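Local coordinates for protein Phi class glutathione transferase GSTF1 (Populus tremula x Populus tremuloides, PDB 4RI6) that probably catalyses the conjugation of glutathione to electrophilic substrates, displacing a halide ion, as a dimeric plant enzyme of detoxification, at residues V16-A21 / H169-D174; E62-F67 / C73-D78; D160-A165 / S200-W205. All coordinates share one frame; numbering follows the deposited sequence. Where two conformers were deposited one is given.

Interaction 1: residues V16-A21 / H169-D174; sequences VSRVLA and HLPNGD
The guanidinium of Arg18 is the one flat group engaged here, and Pro171 approaches it obliquely: CG of the proline stands 4.2 Å above the guanidinium plane, displaced toward its rim on the side of NH2. The group's N-H donors turn elsewhere, NE to the hydroxyl of Ser168, one residue before His169, and NH1 to that of Ser69, a glutathione-binding residue. With CG anti to the backbone N (chi1 178°) the arginine leaves helix 14-25, and a bend at chi3 (-66°) then swings its planar end back beneath the proline. The pyrrolidine ring, its CB bond aimed at helix 14-25, enters corner first. Its CG reaches the backbone N of Arg18 at 3.9 Å and Arg18 CB at 4.1 Å, while CB of Ser17 rests 4.3 Å from the same Pro171 CG. One ring carbon thus meets backbone, aliphatic stem and charged end together, through van der Waals contact alone. So compact a side chain lets the helices come close: the CA atoms of Ser17 and Pro171 are 6.3 Å apart. Lacking an N-H, the proline also sits at the kink in helix 164-179, where the N atoms of Pro171 and Asn172 make no bond to the preceding turn. The hydroxyl of Ser17 turns to Arg212 and to the carbonyl of Ser13, which ties the contact to helix 203-214 and to the glutathione-binding loop. Glutathione itself lies about 4 Å from the Arg18 side chain, so the arginine borders the pocket and is bonded to a residue that lines it. The arrangement belongs to the domain interface of the glutathione transferase fold, where the first helix of the thioredoxin-like domain packs against the all-helical C-terminal domain.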
# COMPACT_ATOMS: atom_id res chain seq x y z
N VAL A 16 0.48 -4.85 13.81
CA VAL A 16 -0.19 -4.44 15.04
C VAL A 16 0.48 -3.19 15.65
O VAL A 16 -0.18 -2.26 16.09
CB VAL A 16 -0.19 -5.58 16.10
CG1 VAL A 16 -0.78 -5.09 17.44
CG2 VAL A 16 -0.98 -6.81 15.58
N SER A 17 1.81 -3.18 15.67
CA SER A 17 2.56 -2.06 16.23
C SER A 17 2.26 -0.75 15.53
O SER A 17 2.18 0.31 16.15
CB SER A 17 4.07 -2.35 16.17
OG SER A 17 4.43 -3.31 17.15
N ARG A 18 2.09 -0.82 14.21
CA ARG A 18 1.71 0.34 13.42
C ARG A 18 0.39 0.91 13.93
O ARG A 18 0.25 2.11 14.12
CB ARG A 18 1.62 -0.03 11.94
CG ARG A 18 1.19 1.11 11.04
CD ARG A 18 1.12 0.70 9.56
NE ARG A 18 2.46 0.41 9.11
CZ ARG A 18 2.99 -0.79 8.94
NH1 ARG A 18 2.27 -1.89 9.11
NH2 ARG A 18 4.26 -0.88 8.60
N VAL A 19 -0.57 0.04 14.17
CA VAL A 19 -1.86 0.51 14.64
C VAL A 19 -1.78 1.06 16.07
O VAL A 19 -2.36 2.11 16.37
CB VAL A 19 -2.92 -0.62 14.55
CG1 VAL A 19 -4.21 -0.23 15.23
CG2 VAL A 19 -3.18 -0.97 13.11
N LEU A 20 -1.04 0.37 16.94
CA LEU A 20 -0.92 0.80 18.32
C LEU A 20 -0.29 2.17 18.42
O LEU A 20 -0.74 3.02 19.19
CB LEU A 20 -0.10 -0.20 19.14
CG LEU A 20 -0.73 -1.58 19.34
CD1 LEU A 20 0.19 -2.46 20.15
CD2 LEU A 20 -2.06 -1.46 20.06
N ALA A 21 0.76 2.40 17.65
CA ALA A 21 1.44 3.68 17.68
C ALA A 21 0.48 4.78 17.24
O ALA A 21 0.49 5.88 17.80
CB ALA A 21 2.68 3.65 16.81
N HIS A 169 7.10 3.56 9.09
CA HIS A 169 8.44 2.95 8.97
C HIS A 169 8.98 2.39 10.29
O HIS A 169 9.94 1.62 10.30
CB HIS A 169 9.45 3.96 8.43
CG HIS A 169 9.25 4.31 7.00
ND1 HIS A 169 8.25 5.15 6.56
CD2 HIS A 169 9.92 3.90 5.89
CE1 HIS A 169 8.32 5.24 5.24
NE2 HIS A 169 9.32 4.49 4.81
N LEU A 170 8.37 2.79 11.40
CA LEU A 170 8.89 2.39 12.70
C LEU A 170 8.93 0.86 12.91
O LEU A 170 9.93 0.35 13.41
CB LEU A 170 8.08 3.05 13.82
CG LEU A 170 8.40 4.54 14.03
CD1 LEU A 170 7.36 5.22 14.92
CD2 LEU A 170 9.79 4.71 14.64
N PRO A 171 7.86 0.12 12.54
CA PRO A 171 7.90 -1.30 12.95
C PRO A 171 9.03 -2.12 12.32
O PRO A 171 9.74 -2.83 13.04
CB PRO A 171 6.52 -1.82 12.54
CG PRO A 171 5.65 -0.59 12.60
CD PRO A 171 6.52 0.52 12.09
N ASN A 172 9.22 -2.03 11.01
CA ASN A 172 10.29 -2.80 10.39
C ASN A 172 11.64 -2.19 10.71
O ASN A 172 12.62 -2.90 10.92
CB ASN A 172 10.10 -2.93 8.88
CG ASN A 172 9.02 -3.92 8.52
OD1 ASN A 172 8.64 -4.76 9.33
ND2 ASN A 172 8.53 -3.84 7.30
N GLY A 173 11.70 -0.86 10.71
CA GLY A 173 12.94 -0.19 11.02
C GLY A 173 13.48 -0.58 12.38
O GLY A 173 14.67 -0.87 12.54
N ASP A 174 12.60 -0.63 13.38
CA ASP A 174 13.05 -0.84 14.75
C ASP A 174 13.57 -2.26 14.89
O ASP A 174 14.58 -2.49 15.56
CB ASP A 174 11.92 -0.56 15.76
CG ASP A 174 12.44 -0.34 17.18
OD1 ASP A 174 12.77 -1.33 17.84
OD2 ASP A 174 12.57 0.82 17.64

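Interaction 2: residues E62-F67 / C73-D78; sequences ESITLF and CRYICD
Tyr75 reaches from helix 69-79 toward strand 65-67 and the residues before it, and Leu66, Ile64 and Ser63 meet it in turn along its length. Its CG is anti to the backbone N (chi1 171°), which sends the ring off the helix toward the sheet. At the root, CB touches CD1 of Leu66 at 3.6 Å, and the same methyl lies equally close to CG before slipping past CD2; the leucine crosses the tyrosine at about a right angle. Farther out Ile64 takes over. Its CG2 lies over one face of the ring in a CH-pi contact, 4.1 Å from the centroid and 28° off the normal, shifted toward the outer end, so that CZ is its nearest ring atom at 3.7 Å. Ile64 and Tyr75 run past each other in opposite directions. At the tip, OH has Ile64 CG2 at 3.8 Å and CB of Ser63 at 4.2 Å, but its polar partner is the carboxylate of Asp61, which it meets through OD2. The other oxygen of Asp61 accepts from the backbone N-H groups of Ser63 and Ile64, so one carboxylate ties the turn and the ring tip together. A phenylalanine in place of Tyr75 would keep the face under Ile64 but is likely to leave Asp61 OD2 without this hydroxyl, loosening the link between helix and turn. Around the contact, Phe59 of strand 58-60 meets the Tyr75 ring at a steep angle, and Leu94 of the second subunit packs on it too. Helix 69-79 thus turns Tyr75 to the outermost strand 65-67 of the sheet and Cys73 and Ile76 to helix 14-25, while Arg74 forms salt bridges to Asp100 and Glu104 of the second subunit.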
# COMPACT_ATOMS: atom_id res chain seq x y z
N GLU A 62 -17.84 0.60 17.37
CA GLU A 62 -19.30 0.46 17.33
C GLU A 62 -19.80 0.48 15.88
O GLU A 62 -20.86 -0.08 15.57
CB GLU A 62 -19.99 1.56 18.16
CG GLU A 62 -19.44 1.72 19.60
CD GLU A 62 -20.47 2.27 20.62
OE1 GLU A 62 -20.54 1.72 21.75
OE2 GLU A 62 -21.18 3.26 20.31
N SER A 63 -19.01 1.07 14.98
CA SER A 63 -19.49 1.39 13.63
C SER A 63 -19.00 0.47 12.53
O SER A 63 -19.68 0.29 11.52
CB SER A 63 -19.08 2.83 13.28
OG SER A 63 -19.72 3.75 14.14
N ILE A 64 -17.81 -0.11 12.70
CA ILE A 64 -17.15 -0.81 11.60
C ILE A 64 -16.09 -1.81 12.10
O ILE A 64 -15.47 -1.61 13.16
CB ILE A 64 -16.50 0.22 10.63
CG1 ILE A 64 -16.14 -0.41 9.29
CG2 ILE A 64 -15.28 0.87 11.24
CD1 ILE A 64 -15.94 0.63 8.15
N THR A 65 -15.92 -2.87 11.33
CA THR A 65 -14.81 -3.81 11.47
C THR A 65 -13.89 -3.62 10.26
O THR A 65 -14.35 -3.60 9.11
CB THR A 65 -15.31 -5.26 11.56
OG1 THR A 65 -16.08 -5.43 12.75
CG2 THR A 65 -14.15 -6.25 11.59
N LEU A 66 -12.59 -3.47 10.52
CA LEU A 66 -11.61 -3.18 9.47
C LEU A 66 -10.39 -4.07 9.60
O LEU A 66 -10.02 -4.44 10.71
CB LEU A 66 -11.15 -1.71 9.55
CG LEU A 66 -12.17 -0.64 9.13
CD1 LEU A 66 -11.63 0.72 9.45
CD2 LEU A 66 -12.50 -0.75 7.66
N PHE A 67 -9.77 -4.42 8.47
CA PHE A 67 -8.44 -5.00 8.48
C PHE A 67 -7.50 -4.19 7.57
O PHE A 67 -7.91 -3.21 6.96
CB PHE A 67 -8.48 -6.48 8.07
CG PHE A 67 -9.08 -6.74 6.71
CD1 PHE A 67 -8.30 -6.76 5.58
CD2 PHE A 67 -10.44 -7.00 6.58
CE1 PHE A 67 -8.85 -7.01 4.35
CE2 PHE A 67 -10.98 -7.26 5.34
CZ PHE A 67 -10.17 -7.25 4.22
N CYS A 73 -5.40 2.62 10.19
CA CYS A 73 -4.80 3.85 10.69
C CYS A 73 -5.41 5.07 10.01
O CYS A 73 -5.62 6.09 10.65
CB CYS A 73 -3.29 3.83 10.49
SG CYS A 73 -2.45 2.66 11.59
N ARG A 74 -5.72 4.97 8.72
CA ARG A 74 -6.35 6.10 8.06
C ARG A 74 -7.74 6.36 8.66
O ARG A 74 -8.15 7.49 8.83
CB ARG A 74 -6.45 5.89 6.54
CG ARG A 74 -5.19 6.34 5.84
CD ARG A 74 -5.31 6.40 4.33
NE ARG A 74 -5.36 5.08 3.77
CZ ARG A 74 -4.32 4.38 3.32
NH1 ARG A 74 -3.10 4.86 3.30
NH2 ARG A 74 -4.52 3.18 2.86
N TYR A 75 -8.46 5.29 8.97
CA TYR A 75 -9.78 5.45 9.58
C TYR A 75 -9.66 6.14 10.93
O TYR A 75 -10.40 7.06 11.24
CB TYR A 75 -10.47 4.09 9.74
CG TYR A 75 -11.73 4.15 10.56
CD1 TYR A 75 -12.87 4.75 10.05
CD2 TYR A 75 -11.78 3.60 11.84
CE1 TYR A 75 -14.02 4.80 10.77
CE2 TYR A 75 -12.93 3.66 12.58
CZ TYR A 75 -14.05 4.26 12.04
OH TYR A 75 -15.22 4.32 12.75
N ILE A 76 -8.71 5.68 11.73
CA ILE A 76 -8.48 6.27 13.05
C ILE A 76 -8.19 7.76 12.91
O ILE A 76 -8.75 8.59 13.62
CB ILE A 76 -7.31 5.55 13.77
CG1 ILE A 76 -7.73 4.14 14.18
CG2 ILE A 76 -6.86 6.33 15.01
CD1 ILE A 76 -6.58 3.24 14.59
N CYS A 77 -7.31 8.11 11.98
CA CYS A 77 -6.95 9.50 11.78
C CYS A 77 -8.14 10.34 11.29
O CYS A 77 -8.29 11.51 11.66
CB CYS A 77 -5.76 9.58 10.82
SG CYS A 77 -4.19 9.02 11.56
N ASP A 78 -9.01 9.72 10.49
CA ASP A 78 -10.20 10.39 9.99
C ASP A 78 -11.24 10.60 11.10
O ASP A 78 -11.71 11.71 11.35
CB ASP A 78 -10.80 9.57 8.85
CG ASP A 78 -11.64 10.39 7.89
OD1 ASP A 78 -12.06 11.51 8.25
OD2 ASP A 78 -11.89 9.90 6.77

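Interaction 3: residues D160-A165 / S200-W205; sequences DEFSFA and SNRESW
Phe162 and Arg202 form a cation-pi stack inside the all-helical C-terminal domain of the glutathione transferase fold. The guanidinium lies flat on one face of the phenyl ring, the planes only 6° apart and the centres 3.8 Å from each other. It is offset: CD sits over the middle of the ring, 3.3 Å from the centroid, NE and CZ run above the CD2 side, and NH1 extends past the rim to lie 3.4 Å from Phe162 CB. A bend at chi3 (70°) lays the end of the arginine along the ring. In the next shell Glu25 of helix 14-25 makes a salt bridge with Arg202 NE and also bonds the hydroxyl of Ser204, so the charge has a carboxylate partner besides the ring. The two stacked residues stand at helix starts, Arg202 as the N-cap of helix 203-214 and Phe162 just before Ser163, the N-cap of helix 164-179. The Ser163 N to Asp166 OD2 bond is consistent with the N-capping box known in glutathione transferases, while Ser163 OG accepts a capping bond from Ala165 N at 3.0 Å, with a bent N-H...O angle of 134°.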
# COMPACT_ATOMS: atom_id res chain seq x y z
N ASP A 160 8.10 19.10 7.54
CA ASP A 160 8.71 19.63 8.76
C ASP A 160 8.08 19.07 10.03
O ASP A 160 8.40 19.47 11.14
CB ASP A 160 8.66 21.17 8.78
CG ASP A 160 7.26 21.73 8.70
OD1 ASP A 160 6.30 20.95 8.78
OD2 ASP A 160 7.12 22.96 8.56
N GLU A 161 7.18 18.10 9.86
CA GLU A 161 6.39 17.59 10.96
C GLU A 161 6.32 16.07 10.88
O GLU A 161 6.16 15.53 9.80
CB GLU A 161 4.98 18.20 10.88
CG GLU A 161 4.27 18.37 12.19
CD GLU A 161 2.98 19.18 12.05
OE1 GLU A 161 2.75 19.81 10.99
OE2 GLU A 161 2.19 19.20 13.02
N PHE A 162 6.47 15.40 12.02
CA PHE A 162 6.24 13.95 12.09
C PHE A 162 4.88 13.62 11.49
O PHE A 162 3.90 14.31 11.76
CB PHE A 162 6.31 13.46 13.55
CG PHE A 162 6.09 11.97 13.72
CD1 PHE A 162 7.10 11.06 13.45
CD2 PHE A 162 4.89 11.49 14.22
CE1 PHE A 162 6.90 9.70 13.63
CE2 PHE A 162 4.68 10.13 14.41
CZ PHE A 162 5.69 9.23 14.11
N SER A 163 4.82 12.58 10.67
CA SER A 163 3.55 12.19 10.08
C SER A 163 3.39 10.70 10.10
O SER A 163 4.31 9.96 10.46
CB SER A 163 3.44 12.67 8.63
OG SER A 163 4.16 11.84 7.75
N PHE A 164 2.21 10.25 9.68
CA PHE A 164 1.98 8.83 9.55
C PHE A 164 3.00 8.17 8.61
O PHE A 164 3.32 6.99 8.75
CB PHE A 164 0.55 8.54 9.06
CG PHE A 164 0.24 7.09 9.06
CD1 PHE A 164 0.06 6.42 10.25
CD2 PHE A 164 0.21 6.36 7.88
CE1 PHE A 164 -0.16 5.09 10.28
CE2 PHE A 164 -0.02 5.00 7.91
CZ PHE A 164 -0.21 4.37 9.12
N ALA A 165 3.51 8.92 7.64
CA ALA A 165 4.53 8.36 6.76
C ALA A 165 5.73 7.90 7.56
O ALA A 165 6.24 6.80 7.34
CB ALA A 165 4.95 9.35 5.71
N SER A 200 12.13 7.23 16.45
CA SER A 200 12.10 6.05 17.31
C SER A 200 12.09 6.41 18.78
O SER A 200 11.81 5.56 19.63
CB SER A 200 13.28 5.12 17.02
OG SER A 200 14.53 5.71 17.34
N ASN A 201 12.40 7.67 19.09
CA ASN A 201 12.34 8.13 20.47
C ASN A 201 11.07 8.91 20.84
O ASN A 201 10.97 9.44 21.95
CB ASN A 201 13.60 8.97 20.78
CG ASN A 201 14.80 8.10 21.03
OD1 ASN A 201 14.93 7.50 22.11
ND2 ASN A 201 15.64 7.97 20.03
N ARG A 202 10.08 8.92 19.96
CA ARG A 202 8.77 9.43 20.34
C ARG A 202 8.18 8.59 21.46
O ARG A 202 8.36 7.37 21.50
CB ARG A 202 7.84 9.44 19.14
CG ARG A 202 8.31 10.37 18.07
CD ARG A 202 7.32 10.42 16.93
NE ARG A 202 6.06 11.08 17.27
CZ ARG A 202 5.87 12.39 17.23
NH1 ARG A 202 6.88 13.20 16.93
NH2 ARG A 202 4.67 12.89 17.49
N GLU A 203 7.46 9.23 22.38
CA GLU A 203 6.88 8.52 23.51
C GLU A 203 5.89 7.46 23.03
O GLU A 203 5.81 6.40 23.63
CB GLU A 203 6.19 9.50 24.47
CG GLU A 203 7.15 10.42 25.24
CD GLU A 203 8.12 9.66 26.13
OE1 GLU A 203 7.80 8.52 26.54
OE2 GLU A 203 9.21 10.21 26.40
N SER A 204 5.18 7.73 21.93
CA SER A 204 4.20 6.75 21.43
C SER A 204 4.92 5.46 21.09
O SER A 204 4.48 4.37 21.46
CB SER A 204 3.45 7.28 20.21
OG SER A 204 4.35 7.56 19.14
N TRP A 205 6.05 5.58 20.40
CA TRP A 205 6.78 4.40 19.99
C TRP A 205 7.43 3.71 21.19
O TRP A 205 7.44 2.48 21.27
CB TRP A 205 7.81 4.74 18.92
CG TRP A 205 8.44 3.49 18.34
CD1 TRP A 205 9.74 3.14 18.41
CD2 TRP A 205 7.76 2.42 17.66
NE1 TRP A 205 9.94 1.93 17.79
CE2 TRP A 205 8.74 1.46 17.33
CE3 TRP A 205 6.43 2.19 17.29
CZ2 TRP A 205 8.42 0.28 16.66
CZ3 TRP A 205 6.13 1.03 16.60
CH2 TRP A 205 7.12 0.09 16.31

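Overall arrangement
Interactions 1 and 3 share helix 164-179, their centres about 11 Å apart, and along the chain their segments alternate. Trp205 links them: its NE1 lies 2.8 Å from Asp174 OD2, a probable hydrogen bond, and its CH2 packs 3.7 Å from Pro171 CA. Interaction 2 lies on the other side of helix 14-25, its centre about 17 Å from that of interaction 1; Cys73 SG joins the two, 3.8 Å from Val19 CA. The same cysteine touches interaction 3, its CB 3.4 Å from Phe164 CE1. Interaction 1 alone borders the ligand, whereas in interaction 2 Leu66 keeps its side chain about 10 Å from glutathione, and interaction 3 lies away from the known sites.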